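Local structure of CBS domain protein (Sulfolobus tokodaii, 2EF7) at residues M1-Q13 and T79-A91. The protein is of unknown function but carries a pair of CBS domains, modules that in many relatives bind adenosine nucleotides and regulate attached or partner proteins. Residues are numbered along the deposited sequence; the frame is centred on the assembly and turned at random.
Sequences MEEEIVKEYMKTQ and TIREDSPITGALA
Ser84 O receives the amide of Val6 at 2.8 Å from Val6 N, the donor lying nearly along the C=O axis, while Ile5 CA makes a CH contact with the same oxygen. Two further backbone bonds flank this one: Ile86 N donates a hydrogen bond to Glu4 O (2.8 Å), tilted 33° from the carbonyl plane, and Lys7 N meets Glu82 O in the carbonyl plane, on a lone pair. The Ile5–Pro85 pair is thus a single beta bridge just before helix 86-96, whose first residue, Ile86, spends its amide on the N-terminal segment. Ser84 OG turns back to Arg81 O, 2.9 Å away, and fastens the type I turn from Arg81 to Ser84, which presents Glu82 O and Ser84 O.

Val6 carries most of the apolar contact. Its chi1 of 173° sets CG1 anti to the backbone N and CG2 beside it, from where CG2 reaches Ile80 CG1 and Ala89 CB, 4.0 Å from the latter; Val103 of strand 100-104 also packs on this side chain. A glycine here would probably open a gap beside Ile80 and Ala89 and deprive Val103 of a partner. Ile86 CD1 meets Tyr9 CD2 at 3.9 Å, the two side chains crossing at about a right angle. Lys7 and Glu82 run side by side in a long salt bridge, NZ to OE1 3.8 Å. Main-chain bonds therefore carry most of the polar grip, pinning the leading segment of the first CBS motif onto the second.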
HETATM    1  N   MSE A   1      23.136   7.865  -7.525  1.00 32.35           N
HETATM    2  CA  MSE A   1      22.323   8.991  -7.000  1.00 33.62           C
HETATM    3  C   MSE A   1      22.670   9.260  -5.543  1.00 33.16           C
HETATM    4  O   MSE A   1      23.146   8.375  -4.827  1.00 35.98           O
HETATM    5  CB  MSE A   1      20.845   8.644  -7.104  1.00 37.16           C
HETATM    6  CG  MSE A   1      20.400   8.359  -8.502  1.00 50.40           C
HETATM    7 SE   MSE A   1      18.625   7.714  -8.370  1.00 68.09          SE
HETATM    8  CE  MSE A   1      18.650   7.141  -6.548  1.00 42.28           C
ATOM      9  N   GLU A   2      22.430  10.492  -5.108  1.00 34.23           N
ATOM     10  CA  GLU A   2      22.704  10.879  -3.731  1.00 38.42           C
ATOM     11  C   GLU A   2      21.617  10.310  -2.814  1.00 34.10           C
ATOM     12  O   GLU A   2      20.552   9.912  -3.283  1.00 30.46           O
ATOM     13  CB  GLU A   2      22.737  12.407  -3.622  1.00 40.51           C
ATOM     14  CG  GLU A   2      23.715  13.058  -4.588  1.00 53.82           C
ATOM     15  CD  GLU A   2      23.634  14.573  -4.573  1.00 59.69           C
ATOM     16  OE1 GLU A   2      24.418  15.214  -5.307  1.00 64.54           O
ATOM     17  OE2 GLU A   2      22.788  15.122  -3.833  1.00 59.17           O
ATOM     18  N   GLU A   3      21.888  10.269  -1.513  1.00 31.37           N
ATOM     19  CA  GLU A   3      20.913   9.755  -0.559  1.00 35.85           C
ATOM     20  C   GLU A   3      19.761  10.736  -0.371  1.00 30.15           C
ATOM     21  O   GLU A   3      19.970  11.941  -0.345  1.00 35.54           O
ATOM     22  CB  GLU A   3      21.577   9.509   0.805  1.00 34.19           C
ATOM     23  CG  GLU A   3      22.590   8.362   0.836  1.00 37.08           C
ATOM     24  CD  GLU A   3      23.321   8.263   2.170  1.00 38.17           C
ATOM     25  OE1 GLU A   3      23.912   9.281   2.597  1.00 35.70           O
ATOM     26  OE2 GLU A   3      23.307   7.174   2.789  1.00 33.35           O
ATOM     27  N   GLU A   4      18.545  10.218  -0.262  1.00 35.21           N
ATOM     28  CA  GLU A   4      17.378  11.062  -0.008  1.00 33.35           C
ATOM     29  C   GLU A   4      17.502  11.331   1.489  1.00 30.41           C
ATOM     30  O   GLU A   4      18.089  10.517   2.197  1.00 25.20           O
ATOM     31  CB  GLU A   4      16.084  10.287  -0.261  1.00 41.88           C
ATOM     32  CG  GLU A   4      15.853   9.879  -1.691  1.00 53.54           C
ATOM     33  CD  GLU A   4      15.328  11.018  -2.529  1.00 65.29           C
ATOM     34  OE1 GLU A   4      15.907  12.123  -2.452  1.00 68.12           O
ATOM     35  OE2 GLU A   4      14.341  10.807  -3.264  1.00 72.81           O
ATOM     36  N   ILE A   5      16.973  12.448   1.981  1.00 24.47           N
ATOM     37  CA  ILE A   5      17.069  12.724   3.413  1.00 29.18           C
ATOM     38  C   ILE A   5      15.701  12.858   4.077  1.00 25.49           C
ATOM     39  O   ILE A   5      14.739  13.283   3.449  1.00 25.72           O
ATOM     40  CB  ILE A   5      17.911  13.997   3.707  1.00 34.43           C
ATOM     41  CG1 ILE A   5      17.189  15.247   3.206  1.00 42.75           C
ATOM     42  CG2 ILE A   5      19.284  13.876   3.043  1.00 36.60           C
ATOM     43  CD1 ILE A   5      17.835  16.550   3.678  1.00 48.22           C
ATOM     44  N   VAL A   6      15.638  12.478   5.350  1.00 25.62           N
ATOM     45  CA  VAL A   6      14.416  12.522   6.159  1.00 25.44           C
ATOM     46  C   VAL A   6      13.557  13.771   5.950  1.00 26.76           C
ATOM     47  O   VAL A   6      12.355  13.681   5.716  1.00 28.38           O
ATOM     48  CB  VAL A   6      14.783  12.397   7.663  1.00 22.83           C
ATOM     49  CG1 VAL A   6      13.554  12.600   8.535  1.00 20.74           C
ATOM     50  CG2 VAL A   6      15.405  11.023   7.921  1.00 25.28           C
ATOM     51  N   LYS A   7      14.198  14.930   6.040  1.00 31.41           N
ATOM     52  CA  LYS A   7      13.557  16.229   5.873  1.00 36.76           C
ATOM     53  C   LYS A   7      12.597  16.307   4.676  1.00 40.27           C
ATOM     54  O   LYS A   7      11.512  16.881   4.780  1.00 40.47           O
ATOM     55  CB  LYS A   7      14.653  17.299   5.751  1.00 40.72           C
ATOM     56  CG  LYS A   7      14.175  18.739   5.661  1.00 52.37           C
ATOM     57  CD  LYS A   7      15.364  19.682   5.506  1.00 53.02           C
ATOM     58  CE  LYS A   7      14.922  21.134   5.431  1.00 63.97           C
ATOM     59  NZ  LYS A   7      14.282  21.581   6.699  1.00 69.34           N
ATOM     60  N   GLU A   8      12.982  15.723   3.543  1.00 36.54           N
ATOM     61  CA  GLU A   8      12.132  15.771   2.345  1.00 35.84           C
ATOM     62  C   GLU A   8      10.968  14.786   2.333  1.00 36.14           C
ATOM     63  O   GLU A   8      10.101  14.864   1.454  1.00 36.80           O
ATOM     64  CB  GLU A   8      12.976  15.543   1.084  1.00 37.02           C
ATOM     65  CG  GLU A   8      14.006  16.648   0.824  1.00 49.43           C
ATOM     66  CD  GLU A   8      13.363  18.030   0.798  1.00 52.48           C
ATOM     67  OE1 GLU A   8      13.741  18.885   1.651  1.00 54.82           O
ATOM     68  OE2 GLU A   8      12.472  18.256  -0.062  1.00 48.24           O
ATOM     69  N   TYR A   9      10.926  13.865   3.294  1.00 33.59           N
ATOM     70  CA  TYR A   9       9.844  12.881   3.311  1.00 30.81           C
ATOM     71  C   TYR A   9       9.019  12.821   4.586  1.00 33.92           C
ATOM     72  O   TYR A   9       8.008  12.121   4.645  1.00 33.00           O
ATOM     73  CB  TYR A   9      10.409  11.492   3.001  1.00 30.62           C
ATOM     74  CG  TYR A   9      10.792  11.343   1.553  1.00 31.05           C
ATOM     75  CD1 TYR A   9       9.870  10.875   0.617  1.00 31.52           C
ATOM     76  CD2 TYR A   9      12.043  11.754   1.100  1.00 33.46           C
ATOM     77  CE1 TYR A   9      10.180  10.828  -0.731  1.00 36.31           C
ATOM     78  CE2 TYR A   9      12.362  11.713  -0.253  1.00 39.09           C
ATOM     79  CZ  TYR A   9      11.425  11.250  -1.160  1.00 37.93           C
ATOM     80  OH  TYR A   9      11.730  11.209  -2.498  1.00 51.61           O
HETATM   81  N   MSE A  10       9.450  13.555   5.605  1.00 31.36           N
HETATM   82  CA  MSE A  10       8.751  13.572   6.881  1.00 32.36           C
HETATM   83  C   MSE A  10       7.463  14.381   6.799  1.00 33.12           C
HETATM   84  O   MSE A  10       7.318  15.266   5.964  1.00 31.82           O
HETATM   85  CB  MSE A  10       9.643  14.187   7.959  1.00 28.86           C
HETATM   86  CG  MSE A  10       9.875  15.682   7.771  1.00 30.46           C
HETATM   87 SE   MSE A  10      10.998  16.438   9.135  1.00 37.10          SE
HETATM   88  CE  MSE A  10      11.122  18.263   8.489  1.00 35.36           C
ATOM     89  N   LYS A  11       6.520  14.055   7.668  1.00 32.93           N
ATOM     90  CA  LYS A  11       5.274  14.788   7.731  1.00 32.74           C
ATOM     91  C   LYS A  11       5.582  15.915   8.704  1.00 31.96           C
ATOM     92  O   LYS A  11       6.018  15.667   9.828  1.00 32.02           O
ATOM     93  CB  LYS A  11       4.167  13.898   8.287  1.00 40.73           C
ATOM     94  CG  LYS A  11       2.888  14.623   8.649  1.00 50.22           C
ATOM     95  CD  LYS A  11       1.944  13.677   9.376  1.00 56.12           C
ATOM     96  CE  LYS A  11       0.783  14.420  10.022  1.00 61.51           C
ATOM     97  NZ  LYS A  11      -0.101  13.498  10.801  1.00 64.02           N
ATOM     98  N   THR A  12       5.388  17.150   8.265  1.00 29.48           N
ATOM     99  CA  THR A  12       5.644  18.304   9.111  1.00 34.58           C
ATOM    100  C   THR A  12       4.347  18.807   9.735  1.00 40.44           C
ATOM    101  O   THR A  12       3.281  18.228   9.531  1.00 41.87           O
ATOM    102  CB  THR A  12       6.268  19.440   8.302  1.00 35.07           C
ATOM    103  OG1 THR A  12       5.398  19.772   7.214  1.00 40.39           O
ATOM    104  CG2 THR A  12       7.626  19.019   7.756  1.00 30.43           C
ATOM    105  N   GLN A  13       4.439  19.893  10.494  1.00 46.15           N
ATOM    106  CA  GLN A  13       3.261  20.459  11.140  1.00 51.91           C
ATOM    107  C   GLN A  13       2.573  19.403  12.006  1.00 50.15           C
ATOM    108  O   GLN A  13       1.352  19.249  11.951  1.00 53.50           O
ATOM    109  CB  GLN A  13       2.261  20.958  10.087  1.00 57.31           C
ATOM    110  CG  GLN A  13       2.868  21.791   8.971  1.00 67.38           C
ATOM    111  CD  GLN A  13       3.556  23.038   9.484  1.00 72.65           C
ATOM    112  OE1 GLN A  13       2.931  23.889  10.119  1.00 77.29           O
ATOM    113  NE2 GLN A  13       4.854  23.153   9.212  1.00 75.54           N
ATOM    114  N   THR A  79      14.814   9.185  18.362  1.00 18.13           N
ATOM    115  CA  THR A  79      14.555  10.216  17.367  1.00 18.60           C
ATOM    116  C   THR A  79      15.580  10.117  16.245  1.00 20.47           C
ATOM    117  O   THR A  79      16.598   9.434  16.385  1.00 24.68           O
ATOM    118  CB  THR A  79      14.693  11.635  17.950  1.00 26.10           C
ATOM    119  OG1 THR A  79      16.064  11.863  18.294  1.00 28.83           O
ATOM    120  CG2 THR A  79      13.827  11.812  19.194  1.00 32.19           C
ATOM    121  N   ILE A  80      15.312  10.820  15.147  1.00 20.32           N
ATOM    122  CA  ILE A  80      16.217  10.863  14.009  1.00 22.89           C
ATOM    123  C   ILE A  80      16.318  12.320  13.536  1.00 29.61           C
ATOM    124  O   ILE A  80      15.320  13.042  13.513  1.00 26.24           O
ATOM    125  CB  ILE A  80      15.707   9.980  12.845  1.00 26.44           C
ATOM    126  CG1 ILE A  80      16.782   9.876  11.760  1.00 23.45           C
ATOM    127  CG2 ILE A  80      14.401  10.533  12.287  1.00 16.71           C
ATOM    128  CD1 ILE A  80      17.916   8.919  12.130  1.00 29.92           C
ATOM    129  N   ARG A  81      17.523  12.764  13.180  1.00 26.96           N
ATOM    130  CA  ARG A  81      17.703  14.134  12.701  1.00 28.05           C
ATOM    131  C   ARG A  81      17.124  14.297  11.300  1.00 28.35           C
ATOM    132  O   ARG A  81      17.149  13.365  10.498  1.00 24.53           O
ATOM    133  CB  ARG A  81      19.187  14.512  12.689  1.00 32.03           C
ATOM    134  CG  ARG A  81      19.827  14.537  14.060  1.00 42.20           C
ATOM    135  CD  ARG A  81      21.169  15.241  14.024  1.00 56.84           C
ATOM    136  NE  ARG A  81      21.684  15.483  15.369  1.00 66.08           N
ATOM    137  CZ  ARG A  81      22.780  16.188  15.637  1.00 69.37           C
ATOM    138  NH1 ARG A  81      23.484  16.727  14.648  1.00 67.03           N
ATOM    139  NH2 ARG A  81      23.172  16.352  16.895  1.00 68.04           N
ATOM    140  N   GLU A  82      16.608  15.486  11.002  1.00 22.70           N
ATOM    141  CA  GLU A  82      16.017  15.749   9.692  1.00 29.60           C
ATOM    142  C   GLU A  82      17.049  15.717   8.570  1.00 29.69           C
ATOM    143  O   GLU A  82      16.705  15.486   7.407  1.00 24.70           O
ATOM    144  CB  GLU A  82      15.297  17.103   9.690  1.00 30.90           C
ATOM    145  CG  GLU A  82      16.138  18.258  10.195  1.00 33.55           C
ATOM    146  CD  GLU A  82      15.411  19.593  10.109  1.00 39.01           C
ATOM    147  OE1 GLU A  82      14.182  19.588   9.892  1.00 35.03           O
ATOM    148  OE2 GLU A  82      16.068  20.644  10.264  1.00 34.81           O
ATOM    149  N   ASP A  83      18.312  15.947   8.918  1.00 26.89           N
ATOM    150  CA  ASP A  83      19.375  15.919   7.917  1.00 34.72           C
ATOM    151  C   ASP A  83      19.845  14.499   7.638  1.00 31.06           C
ATOM    152  O   ASP A  83      20.698  14.293   6.791  1.00 29.44           O
ATOM    153  CB  ASP A  83      20.587  16.757   8.362  1.00 36.30           C
ATOM    154  CG  ASP A  83      20.332  18.246   8.262  1.00 49.82           C
ATOM    155  OD1 ASP A  83      19.551  18.660   7.378  1.00 48.91           O
ATOM    156  OD2 ASP A  83      20.931  19.004   9.055  1.00 60.40           O
ATOM    157  N   SER A  84      19.298  13.524   8.360  1.00 27.06           N
ATOM    158  CA  SER A  84      19.693  12.122   8.174  1.00 24.68           C
ATOM    159  C   SER A  84      19.237  11.523   6.857  1.00 24.54           C
ATOM    160  O   SER A  84      18.174  11.872   6.333  1.00 22.63           O
ATOM    161  CB  SER A  84      19.111  11.229   9.267  1.00 22.15           C
ATOM    162  OG  SER A  84      19.525  11.641  10.557  1.00 33.51           O
ATOM    163  N   PRO A  85      20.045  10.599   6.308  1.00 25.14           N
ATOM    164  CA  PRO A  85      19.686   9.942   5.051  1.00 22.98           C
ATOM    165  C   PRO A  85      18.500   9.030   5.380  1.00 27.41           C
ATOM    166  O   PRO A  85      18.359   8.569   6.511  1.00 24.05           O
ATOM    167  CB  PRO A  85      20.935   9.133   4.707  1.00 23.06           C
ATOM    168  CG  PRO A  85      22.047   9.926   5.339  1.00 30.88           C
ATOM    169  CD  PRO A  85      21.444  10.312   6.674  1.00 20.10           C
ATOM    170  N   ILE A  86      17.654   8.783   4.390  1.00 27.19           N
ATOM    171  CA  ILE A  86      16.482   7.933   4.552  1.00 31.90           C
ATOM    172  C   ILE A  86      16.795   6.593   5.215  1.00 25.85           C
ATOM    173  O   ILE A  86      16.116   6.179   6.145  1.00 25.92           O
ATOM    174  CB  ILE A  86      15.837   7.662   3.175  1.00 38.62           C
ATOM    175  CG1 ILE A  86      15.293   8.974   2.611  1.00 42.52           C
ATOM    176  CG2 ILE A  86      14.737   6.603   3.289  1.00 30.92           C
ATOM    177  CD1 ILE A  86      14.192   9.583   3.448  1.00 26.76           C
ATOM    178  N   THR A  87      17.828   5.918   4.727  1.00 25.33           N
ATOM    179  CA  THR A  87      18.194   4.614   5.267  1.00 31.41           C
ATOM    180  C   THR A  87      18.610   4.678   6.721  1.00 31.01           C
ATOM    181  O   THR A  87      18.539   3.681   7.435  1.00 29.01           O
ATOM    182  CB  THR A  87      19.306   3.963   4.433  1.00 30.81           C
ATOM    183  OG1 THR A  87      20.461   4.805   4.408  1.00 37.24           O
ATOM    184  CG2 THR A  87      18.820   3.745   3.020  1.00 35.34           C
ATOM    185  N   GLY A  88      19.037   5.852   7.166  1.00 27.42           N
ATOM    186  CA  GLY A  88      19.416   6.002   8.554  1.00 28.04           C
ATOM    187  C   GLY A  88      18.173   5.835   9.408  1.00 24.22           C
ATOM    188  O   GLY A  88      18.187   5.140  10.431  1.00 24.86           O
ATOM    189  N   ALA A  89      17.092   6.483   8.990  1.00 24.59           N
ATOM    190  CA  ALA A  89      15.828   6.380   9.706  1.00 30.95           C
ATOM    191  C   ALA A  89      15.385   4.911   9.667  1.00 28.36           C
ATOM    192  O   ALA A  89      14.879   4.375  10.654  1.00 30.08           O
ATOM    193  CB  ALA A  89      14.776   7.270   9.046  1.00 24.03           C
ATOM    194  N   LEU A  90      15.593   4.267   8.523  1.00 32.24           N
ATOM    195  CA  LEU A  90      15.231   2.865   8.351  1.00 30.50           C
ATOM    196  C   LEU A  90      15.989   1.970   9.326  1.00 28.09           C
ATOM    197  O   LEU A  90      15.414   1.076   9.951  1.00 24.71           O
ATOM    198  CB  LEU A  90      15.543   2.410   6.929  1.00 26.98           C
ATOM    199  CG  LEU A  90      15.172   0.955   6.636  1.00 28.48           C
ATOM    200  CD1 LEU A  90      13.689   0.729   6.871  1.00 25.26           C
ATOM    201  CD2 LEU A  90      15.539   0.634   5.198  1.00 26.21           C
ATOM    202  N   ALA A  91      17.287   2.201   9.448  1.00 24.82           N
ATOM    203  CA  ALA A  91      18.089   1.386  10.342  1.00 25.17           C
ATOM    204  C   ALA A  91      17.620   1.540  11.783  1.00 28.97           C
ATOM    205  O   ALA A  91      17.623   0.571  12.541  1.00 29.06           O
ATOM    206  CB  ALA A  91      19.552   1.758  10.220  1.00 20.31           C
TER